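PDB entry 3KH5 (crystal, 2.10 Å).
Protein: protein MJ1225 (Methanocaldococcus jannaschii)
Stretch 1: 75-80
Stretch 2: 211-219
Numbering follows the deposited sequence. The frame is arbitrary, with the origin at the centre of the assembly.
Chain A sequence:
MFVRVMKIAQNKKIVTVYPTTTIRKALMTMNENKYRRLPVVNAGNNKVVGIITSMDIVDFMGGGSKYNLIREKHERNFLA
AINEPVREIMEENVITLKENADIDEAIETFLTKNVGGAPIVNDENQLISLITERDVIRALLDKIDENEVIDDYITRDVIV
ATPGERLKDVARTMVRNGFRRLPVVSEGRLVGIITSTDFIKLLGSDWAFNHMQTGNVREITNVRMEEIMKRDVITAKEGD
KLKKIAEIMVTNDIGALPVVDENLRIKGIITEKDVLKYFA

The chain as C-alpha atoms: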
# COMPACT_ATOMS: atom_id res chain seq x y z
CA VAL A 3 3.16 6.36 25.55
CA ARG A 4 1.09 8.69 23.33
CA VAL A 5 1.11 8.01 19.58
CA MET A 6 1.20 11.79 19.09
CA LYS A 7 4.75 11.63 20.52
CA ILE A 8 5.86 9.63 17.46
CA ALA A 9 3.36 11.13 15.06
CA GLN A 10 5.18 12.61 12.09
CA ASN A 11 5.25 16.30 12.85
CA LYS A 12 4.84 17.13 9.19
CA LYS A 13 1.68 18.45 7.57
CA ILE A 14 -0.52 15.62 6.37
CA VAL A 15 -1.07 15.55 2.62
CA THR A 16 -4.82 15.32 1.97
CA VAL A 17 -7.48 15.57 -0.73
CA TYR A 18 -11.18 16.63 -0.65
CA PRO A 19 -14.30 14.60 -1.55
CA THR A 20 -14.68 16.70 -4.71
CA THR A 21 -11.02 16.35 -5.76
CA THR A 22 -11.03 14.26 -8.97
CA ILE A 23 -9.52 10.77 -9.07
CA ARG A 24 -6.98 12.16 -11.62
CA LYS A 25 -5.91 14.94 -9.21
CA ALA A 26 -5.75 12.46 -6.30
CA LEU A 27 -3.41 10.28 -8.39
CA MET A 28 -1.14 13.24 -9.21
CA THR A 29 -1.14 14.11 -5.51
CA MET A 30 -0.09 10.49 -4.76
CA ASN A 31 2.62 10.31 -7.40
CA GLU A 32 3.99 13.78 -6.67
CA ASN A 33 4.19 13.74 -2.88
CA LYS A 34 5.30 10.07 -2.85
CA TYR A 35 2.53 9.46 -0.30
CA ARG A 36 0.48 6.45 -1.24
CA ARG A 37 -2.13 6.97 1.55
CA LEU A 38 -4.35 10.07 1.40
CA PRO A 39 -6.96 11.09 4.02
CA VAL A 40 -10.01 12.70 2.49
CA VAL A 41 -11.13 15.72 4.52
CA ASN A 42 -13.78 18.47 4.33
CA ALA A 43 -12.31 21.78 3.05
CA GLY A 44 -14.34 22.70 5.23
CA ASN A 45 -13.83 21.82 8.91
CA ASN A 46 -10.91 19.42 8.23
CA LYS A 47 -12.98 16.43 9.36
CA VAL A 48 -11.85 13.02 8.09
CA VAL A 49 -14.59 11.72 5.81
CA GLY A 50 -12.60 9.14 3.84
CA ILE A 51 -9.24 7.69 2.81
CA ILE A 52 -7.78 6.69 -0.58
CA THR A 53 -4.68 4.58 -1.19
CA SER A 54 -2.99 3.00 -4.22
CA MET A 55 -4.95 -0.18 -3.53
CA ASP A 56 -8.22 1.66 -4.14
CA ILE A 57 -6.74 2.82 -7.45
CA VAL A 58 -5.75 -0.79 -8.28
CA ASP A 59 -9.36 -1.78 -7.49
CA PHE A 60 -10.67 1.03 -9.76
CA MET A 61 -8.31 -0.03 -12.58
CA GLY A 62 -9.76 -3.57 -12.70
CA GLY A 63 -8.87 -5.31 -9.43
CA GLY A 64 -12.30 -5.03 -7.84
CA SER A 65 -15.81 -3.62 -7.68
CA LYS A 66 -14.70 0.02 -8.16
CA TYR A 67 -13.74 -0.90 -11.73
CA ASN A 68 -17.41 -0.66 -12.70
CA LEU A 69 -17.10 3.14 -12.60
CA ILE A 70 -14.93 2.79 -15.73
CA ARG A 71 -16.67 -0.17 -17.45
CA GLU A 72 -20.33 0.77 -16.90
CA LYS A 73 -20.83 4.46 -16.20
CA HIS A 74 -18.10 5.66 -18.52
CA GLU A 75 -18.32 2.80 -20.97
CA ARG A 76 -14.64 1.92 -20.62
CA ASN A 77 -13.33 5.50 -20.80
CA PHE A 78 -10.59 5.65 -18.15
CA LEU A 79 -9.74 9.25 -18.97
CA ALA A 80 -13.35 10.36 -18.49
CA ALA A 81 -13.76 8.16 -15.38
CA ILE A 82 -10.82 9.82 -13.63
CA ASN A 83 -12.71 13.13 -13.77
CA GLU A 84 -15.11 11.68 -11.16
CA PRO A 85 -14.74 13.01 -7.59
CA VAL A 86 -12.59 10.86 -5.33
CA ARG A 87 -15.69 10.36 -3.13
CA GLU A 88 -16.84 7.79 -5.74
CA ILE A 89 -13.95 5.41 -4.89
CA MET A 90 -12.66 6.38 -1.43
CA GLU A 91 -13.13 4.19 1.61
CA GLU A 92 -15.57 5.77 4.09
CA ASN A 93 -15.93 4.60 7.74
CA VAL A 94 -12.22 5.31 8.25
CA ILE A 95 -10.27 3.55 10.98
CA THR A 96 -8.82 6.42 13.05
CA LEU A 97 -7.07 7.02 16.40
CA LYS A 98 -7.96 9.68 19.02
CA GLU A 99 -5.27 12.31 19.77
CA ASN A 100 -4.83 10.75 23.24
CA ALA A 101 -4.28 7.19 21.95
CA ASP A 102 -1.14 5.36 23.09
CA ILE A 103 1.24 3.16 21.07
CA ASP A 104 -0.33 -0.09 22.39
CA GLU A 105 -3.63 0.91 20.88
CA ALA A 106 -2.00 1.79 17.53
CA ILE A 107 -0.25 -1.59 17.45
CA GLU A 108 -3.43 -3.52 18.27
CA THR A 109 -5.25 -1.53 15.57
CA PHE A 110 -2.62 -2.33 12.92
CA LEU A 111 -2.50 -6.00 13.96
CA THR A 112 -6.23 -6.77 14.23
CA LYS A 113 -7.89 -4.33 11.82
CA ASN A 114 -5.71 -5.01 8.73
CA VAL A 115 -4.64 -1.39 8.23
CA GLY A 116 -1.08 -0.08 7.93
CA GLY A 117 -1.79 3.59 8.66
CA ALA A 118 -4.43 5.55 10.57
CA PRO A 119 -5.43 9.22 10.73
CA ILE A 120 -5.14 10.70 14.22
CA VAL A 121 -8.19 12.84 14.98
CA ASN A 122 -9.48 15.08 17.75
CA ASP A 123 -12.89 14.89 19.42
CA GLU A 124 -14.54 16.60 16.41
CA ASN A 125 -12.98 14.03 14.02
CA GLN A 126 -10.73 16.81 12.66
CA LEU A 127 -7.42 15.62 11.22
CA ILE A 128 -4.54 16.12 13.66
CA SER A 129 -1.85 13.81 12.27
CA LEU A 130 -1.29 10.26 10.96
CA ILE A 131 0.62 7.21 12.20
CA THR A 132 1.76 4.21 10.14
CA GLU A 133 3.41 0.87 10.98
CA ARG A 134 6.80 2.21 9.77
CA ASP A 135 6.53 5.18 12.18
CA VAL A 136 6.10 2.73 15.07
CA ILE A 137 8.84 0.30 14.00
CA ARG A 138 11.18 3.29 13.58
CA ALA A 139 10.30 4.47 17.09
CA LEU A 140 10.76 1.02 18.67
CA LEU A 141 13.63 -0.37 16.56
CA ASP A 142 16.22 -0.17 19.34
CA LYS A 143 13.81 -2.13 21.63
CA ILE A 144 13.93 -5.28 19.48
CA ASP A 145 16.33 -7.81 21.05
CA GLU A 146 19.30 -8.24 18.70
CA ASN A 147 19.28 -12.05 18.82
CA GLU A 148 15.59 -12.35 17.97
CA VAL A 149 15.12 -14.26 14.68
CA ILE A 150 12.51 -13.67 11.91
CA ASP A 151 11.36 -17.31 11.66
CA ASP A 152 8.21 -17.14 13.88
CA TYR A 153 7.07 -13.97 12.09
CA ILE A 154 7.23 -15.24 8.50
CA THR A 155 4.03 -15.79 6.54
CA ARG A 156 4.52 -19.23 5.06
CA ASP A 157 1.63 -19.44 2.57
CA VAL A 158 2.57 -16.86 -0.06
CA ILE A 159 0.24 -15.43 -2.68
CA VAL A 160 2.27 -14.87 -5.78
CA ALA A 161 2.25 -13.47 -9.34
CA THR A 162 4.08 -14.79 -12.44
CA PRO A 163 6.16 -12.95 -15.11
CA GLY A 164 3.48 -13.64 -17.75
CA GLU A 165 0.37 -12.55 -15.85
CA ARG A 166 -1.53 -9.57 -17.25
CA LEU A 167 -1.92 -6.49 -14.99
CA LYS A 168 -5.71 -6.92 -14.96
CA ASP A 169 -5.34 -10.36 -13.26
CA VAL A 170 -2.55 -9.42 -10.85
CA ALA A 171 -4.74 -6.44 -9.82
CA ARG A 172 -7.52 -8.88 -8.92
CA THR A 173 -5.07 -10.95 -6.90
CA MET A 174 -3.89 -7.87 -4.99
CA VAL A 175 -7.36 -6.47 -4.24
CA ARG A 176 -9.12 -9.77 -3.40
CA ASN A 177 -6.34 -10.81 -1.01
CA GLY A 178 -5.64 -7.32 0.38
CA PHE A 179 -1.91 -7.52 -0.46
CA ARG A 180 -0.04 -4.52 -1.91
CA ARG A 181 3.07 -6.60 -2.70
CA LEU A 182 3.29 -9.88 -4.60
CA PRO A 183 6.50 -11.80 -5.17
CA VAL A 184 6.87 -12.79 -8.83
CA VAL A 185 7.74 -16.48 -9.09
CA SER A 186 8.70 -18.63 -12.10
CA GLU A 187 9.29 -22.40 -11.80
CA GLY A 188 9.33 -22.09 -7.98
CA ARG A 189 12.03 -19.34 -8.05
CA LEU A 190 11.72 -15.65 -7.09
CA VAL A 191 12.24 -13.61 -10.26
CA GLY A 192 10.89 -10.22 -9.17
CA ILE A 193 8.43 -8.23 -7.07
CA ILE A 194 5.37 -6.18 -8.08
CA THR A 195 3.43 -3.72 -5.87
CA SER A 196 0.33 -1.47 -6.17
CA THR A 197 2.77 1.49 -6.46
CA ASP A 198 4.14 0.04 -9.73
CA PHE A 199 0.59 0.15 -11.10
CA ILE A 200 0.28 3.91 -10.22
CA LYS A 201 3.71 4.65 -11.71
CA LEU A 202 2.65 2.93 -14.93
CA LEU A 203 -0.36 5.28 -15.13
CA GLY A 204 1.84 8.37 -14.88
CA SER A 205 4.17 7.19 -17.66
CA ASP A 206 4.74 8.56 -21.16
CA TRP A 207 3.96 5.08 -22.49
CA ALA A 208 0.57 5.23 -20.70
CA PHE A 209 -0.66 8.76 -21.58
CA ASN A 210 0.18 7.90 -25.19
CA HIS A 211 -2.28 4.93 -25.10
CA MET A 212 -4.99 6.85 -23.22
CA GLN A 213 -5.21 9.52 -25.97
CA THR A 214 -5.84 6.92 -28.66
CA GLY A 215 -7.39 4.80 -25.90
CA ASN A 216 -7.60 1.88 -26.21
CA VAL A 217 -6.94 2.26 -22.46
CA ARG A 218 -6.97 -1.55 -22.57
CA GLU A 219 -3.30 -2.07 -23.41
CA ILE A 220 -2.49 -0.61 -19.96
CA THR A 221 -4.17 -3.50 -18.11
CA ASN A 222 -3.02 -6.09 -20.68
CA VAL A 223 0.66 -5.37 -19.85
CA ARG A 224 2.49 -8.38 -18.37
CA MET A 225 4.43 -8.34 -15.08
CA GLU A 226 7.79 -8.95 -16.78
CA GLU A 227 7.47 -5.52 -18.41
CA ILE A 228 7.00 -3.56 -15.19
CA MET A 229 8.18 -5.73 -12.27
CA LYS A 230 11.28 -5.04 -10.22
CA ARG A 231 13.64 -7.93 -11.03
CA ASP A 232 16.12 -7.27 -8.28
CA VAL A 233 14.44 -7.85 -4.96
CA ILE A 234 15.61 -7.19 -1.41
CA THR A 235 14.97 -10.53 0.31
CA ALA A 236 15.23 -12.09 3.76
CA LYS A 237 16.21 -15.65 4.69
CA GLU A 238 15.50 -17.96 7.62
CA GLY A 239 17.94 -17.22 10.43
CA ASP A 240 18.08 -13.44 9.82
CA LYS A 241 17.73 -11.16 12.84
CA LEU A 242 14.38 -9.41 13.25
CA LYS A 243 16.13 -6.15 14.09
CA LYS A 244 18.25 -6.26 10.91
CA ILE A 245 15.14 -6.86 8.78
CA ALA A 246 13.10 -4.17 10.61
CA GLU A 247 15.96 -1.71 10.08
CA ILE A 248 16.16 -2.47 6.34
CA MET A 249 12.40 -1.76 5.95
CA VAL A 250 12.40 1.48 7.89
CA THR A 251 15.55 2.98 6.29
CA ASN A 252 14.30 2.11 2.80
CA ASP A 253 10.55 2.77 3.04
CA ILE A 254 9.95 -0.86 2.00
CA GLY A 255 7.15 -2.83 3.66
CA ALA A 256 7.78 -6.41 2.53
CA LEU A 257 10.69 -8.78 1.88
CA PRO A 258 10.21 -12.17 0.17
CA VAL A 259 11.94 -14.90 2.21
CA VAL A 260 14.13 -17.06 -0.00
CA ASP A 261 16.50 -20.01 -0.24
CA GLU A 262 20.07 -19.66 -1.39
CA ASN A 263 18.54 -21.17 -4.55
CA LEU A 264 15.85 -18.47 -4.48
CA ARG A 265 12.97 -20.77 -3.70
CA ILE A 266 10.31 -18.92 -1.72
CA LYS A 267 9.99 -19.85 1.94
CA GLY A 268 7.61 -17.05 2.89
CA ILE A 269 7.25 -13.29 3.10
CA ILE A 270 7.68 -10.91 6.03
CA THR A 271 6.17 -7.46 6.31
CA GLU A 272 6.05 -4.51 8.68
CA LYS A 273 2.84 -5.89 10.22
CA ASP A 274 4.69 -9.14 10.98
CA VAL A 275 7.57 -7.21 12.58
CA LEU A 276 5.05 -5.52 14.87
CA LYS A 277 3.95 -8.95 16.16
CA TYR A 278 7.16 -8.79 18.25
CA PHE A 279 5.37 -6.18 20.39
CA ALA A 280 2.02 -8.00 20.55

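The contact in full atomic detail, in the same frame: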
# COMPACT_ATOMS: atom_id res chain seq x y z
N GLU A 75 -18.40 3.66 -19.80
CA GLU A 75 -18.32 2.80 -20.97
C GLU A 75 -16.87 2.55 -21.37
O GLU A 75 -16.54 2.59 -22.56
CB GLU A 75 -19.07 3.43 -22.15
CG GLU A 75 -20.51 3.79 -21.85
CD GLU A 75 -21.21 4.42 -23.05
OE1 GLU A 75 -20.74 4.23 -24.19
OE2 GLU A 75 -22.24 5.10 -22.84
N ARG A 76 -16.02 2.32 -20.37
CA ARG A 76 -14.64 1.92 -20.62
C ARG A 76 -13.67 3.09 -20.80
O ARG A 76 -12.48 2.87 -21.07
CB ARG A 76 -14.55 1.00 -21.83
CG ARG A 76 -15.34 -0.29 -21.69
CD ARG A 76 -14.42 -1.42 -21.98
NE ARG A 76 -13.11 -1.10 -21.41
CZ ARG A 76 -12.06 -1.91 -21.43
NH1 ARG A 76 -12.15 -3.11 -21.99
NH2 ARG A 76 -10.92 -1.52 -20.89
N ASN A 77 -14.16 4.31 -20.66
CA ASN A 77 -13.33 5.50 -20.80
C ASN A 77 -12.64 5.87 -19.49
O ASN A 77 -13.22 6.54 -18.64
CB ASN A 77 -14.18 6.66 -21.31
CG ASN A 77 -13.35 7.79 -21.89
OD1 ASN A 77 -12.13 7.83 -21.74
ND2 ASN A 77 -14.02 8.72 -22.55
N PHE A 78 -11.40 5.41 -19.35
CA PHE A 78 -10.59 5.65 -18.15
C PHE A 78 -10.33 7.13 -17.94
O PHE A 78 -10.38 7.62 -16.81
CB PHE A 78 -9.27 4.89 -18.25
CG PHE A 78 -8.31 5.17 -17.13
CD1 PHE A 78 -8.48 4.58 -15.89
CD2 PHE A 78 -7.22 6.02 -17.33
CE1 PHE A 78 -7.59 4.84 -14.85
CE2 PHE A 78 -6.32 6.28 -16.30
CZ PHE A 78 -6.51 5.68 -15.06
N LEU A 79 -10.03 7.83 -19.03
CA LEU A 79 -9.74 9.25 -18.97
C LEU A 79 -10.94 10.08 -18.53
O LEU A 79 -10.78 11.05 -17.78
CB LEU A 79 -9.20 9.74 -20.31
CG LEU A 79 -7.70 10.07 -20.39
CD1 LEU A 79 -6.89 9.23 -19.39
CD2 LEU A 79 -7.20 9.87 -21.81
N ALA A 80 -12.14 9.70 -18.98
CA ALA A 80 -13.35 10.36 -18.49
C ALA A 80 -13.64 9.98 -17.03
O ALA A 80 -14.01 10.84 -16.23
CB ALA A 80 -14.54 10.02 -19.37
N HIS A 211 -1.16 5.86 -24.86
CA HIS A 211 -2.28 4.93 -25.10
C HIS A 211 -3.65 5.53 -24.80
O HIS A 211 -4.58 5.35 -25.57
CB HIS A 211 -2.12 3.64 -24.29
CG HIS A 211 -1.36 2.58 -25.00
ND1 HIS A 211 -1.96 1.65 -25.82
CD2 HIS A 211 -0.03 2.30 -25.02
CE1 HIS A 211 -1.03 0.84 -26.32
NE2 HIS A 211 0.14 1.22 -25.84
N MET A 212 -3.74 6.25 -23.68
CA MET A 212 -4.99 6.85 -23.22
C MET A 212 -5.62 7.78 -24.26
O MET A 212 -6.84 7.80 -24.43
CB MET A 212 -4.76 7.60 -21.91
CG MET A 212 -4.31 6.76 -20.72
SD MET A 212 -3.97 7.86 -19.30
CE MET A 212 -3.00 6.76 -18.24
N GLN A 213 -4.78 8.56 -24.95
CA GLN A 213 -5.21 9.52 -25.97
C GLN A 213 -5.89 8.85 -27.15
O GLN A 213 -6.91 9.33 -27.66
CB GLN A 213 -4.01 10.33 -26.50
CG GLN A 213 -3.21 11.08 -25.45
CD GLN A 213 -3.97 12.22 -24.80
OE1 GLN A 213 -5.20 12.19 -24.71
NE2 GLN A 213 -3.24 13.23 -24.35
N THR A 214 -5.30 7.74 -27.59
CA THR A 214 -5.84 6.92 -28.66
C THR A 214 -6.70 5.81 -28.04
O THR A 214 -7.24 4.95 -28.75
CB THR A 214 -4.69 6.29 -29.52
OG1 THR A 214 -4.15 5.14 -28.84
CG2 THR A 214 -3.56 7.30 -29.76
N GLY A 215 -6.82 5.87 -26.72
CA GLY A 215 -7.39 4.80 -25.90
C GLY A 215 -8.67 4.15 -26.40
O GLY A 215 -9.63 4.86 -26.70
N ASN A 216 -8.70 2.82 -26.51
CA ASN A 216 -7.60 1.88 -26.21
C ASN A 216 -6.81 2.06 -24.90
O ASN A 216 -5.57 1.97 -24.89
CB ASN A 216 -6.66 1.73 -27.42
CG ASN A 216 -6.14 0.30 -27.58
OD1 ASN A 216 -6.89 -0.66 -27.41
ND2 ASN A 216 -4.87 0.17 -27.92
N VAL A 217 -7.54 2.29 -23.80
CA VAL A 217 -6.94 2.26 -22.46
C VAL A 217 -6.55 0.83 -22.10
O VAL A 217 -5.79 0.61 -21.16
CB VAL A 217 -7.91 2.82 -21.38
CG1 VAL A 217 -8.18 4.29 -21.61
CG2 VAL A 217 -9.20 2.01 -21.29
N ARG A 218 -7.07 -0.12 -22.87
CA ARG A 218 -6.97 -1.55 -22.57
C ARG A 218 -5.55 -2.11 -22.55
O ARG A 218 -5.27 -3.05 -21.81
CB ARG A 218 -7.85 -2.35 -23.53
CG ARG A 218 -8.13 -3.78 -23.08
CD ARG A 218 -9.00 -4.50 -24.08
NE ARG A 218 -8.30 -4.81 -25.33
CZ ARG A 218 -8.91 -5.10 -26.48
NH1 ARG A 218 -10.23 -5.12 -26.55
NH2 ARG A 218 -8.19 -5.36 -27.56
N GLU A 219 -4.66 -1.55 -23.36
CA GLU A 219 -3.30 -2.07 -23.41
C GLU A 219 -2.55 -1.80 -22.10
O GLU A 219 -1.55 -2.47 -21.81
CB GLU A 219 -2.53 -1.56 -24.64
CG GLU A 219 -1.66 -2.62 -25.33
CD GLU A 219 -2.47 -3.80 -25.90
OE1 GLU A 219 -3.36 -3.56 -26.73
OE2 GLU A 219 -2.19 -4.95 -25.51

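What holds the two stretches together? No hydrogen bond crosses between them; they meet by van der Waals packing, and together they bury 371 Å². Phe-78 and Leu-79, in the first turn of a helix, point their CA-to-CB bonds toward stretch 2, and Met-212 and Val-217 point theirs back. Phe-78 CA comes to 6.6 Å from Val-217 CA, and side chains fill much of the space between.

Where does Met-212 fit? Its extended side chain (m, t, t) runs beside both Phe-78 and Leu-79. Leu-79 CD1 presses to 3.2 Å from Met-212 SD, a very tight approach, while Met-212 CE lies 3.9 Å from Phe-78 CE2. The sulfur sits at the edge of the Phe-78 ring, with Met-212 SD 5.3 Å from the ring centroid. Leu-79 has chi angles between the usual wells, and its CD2 reaches within 4.2 Å of Gln-213 N.

What does Val-217 fill? Val-217 CG1 packs closest to Phe-78, 3.6 Å from Phe-78 CB, near the base of that side chain; Val-217 CG2, itself 4.2 Å from Phe-78 CB, also lies 3.4 Å from Arg-76 O and 3.9 Å from Arg-76 NH2. One branched side chain thus occupies the hollow between the Phe-78 side chain and the backbone and guanidinium of Arg-76.

How does the charged margin join in? Arg-76 leaves its backbone sideways, yet its end comes nearer to stretch 2, bringing Arg-76 NH1 to 4.0 Å from Arg-218 CD. The guanidinium therefore meets the aliphatic part of the other arginine. Beside this packing, Asn-77 caps the helix that carries Phe-78 and Leu-79: Asn-77 OD1 accepts a weak hydrogen bond from Ala-80 N at 3.3 Å, while its CA-to-CB bond points away from stretch 2.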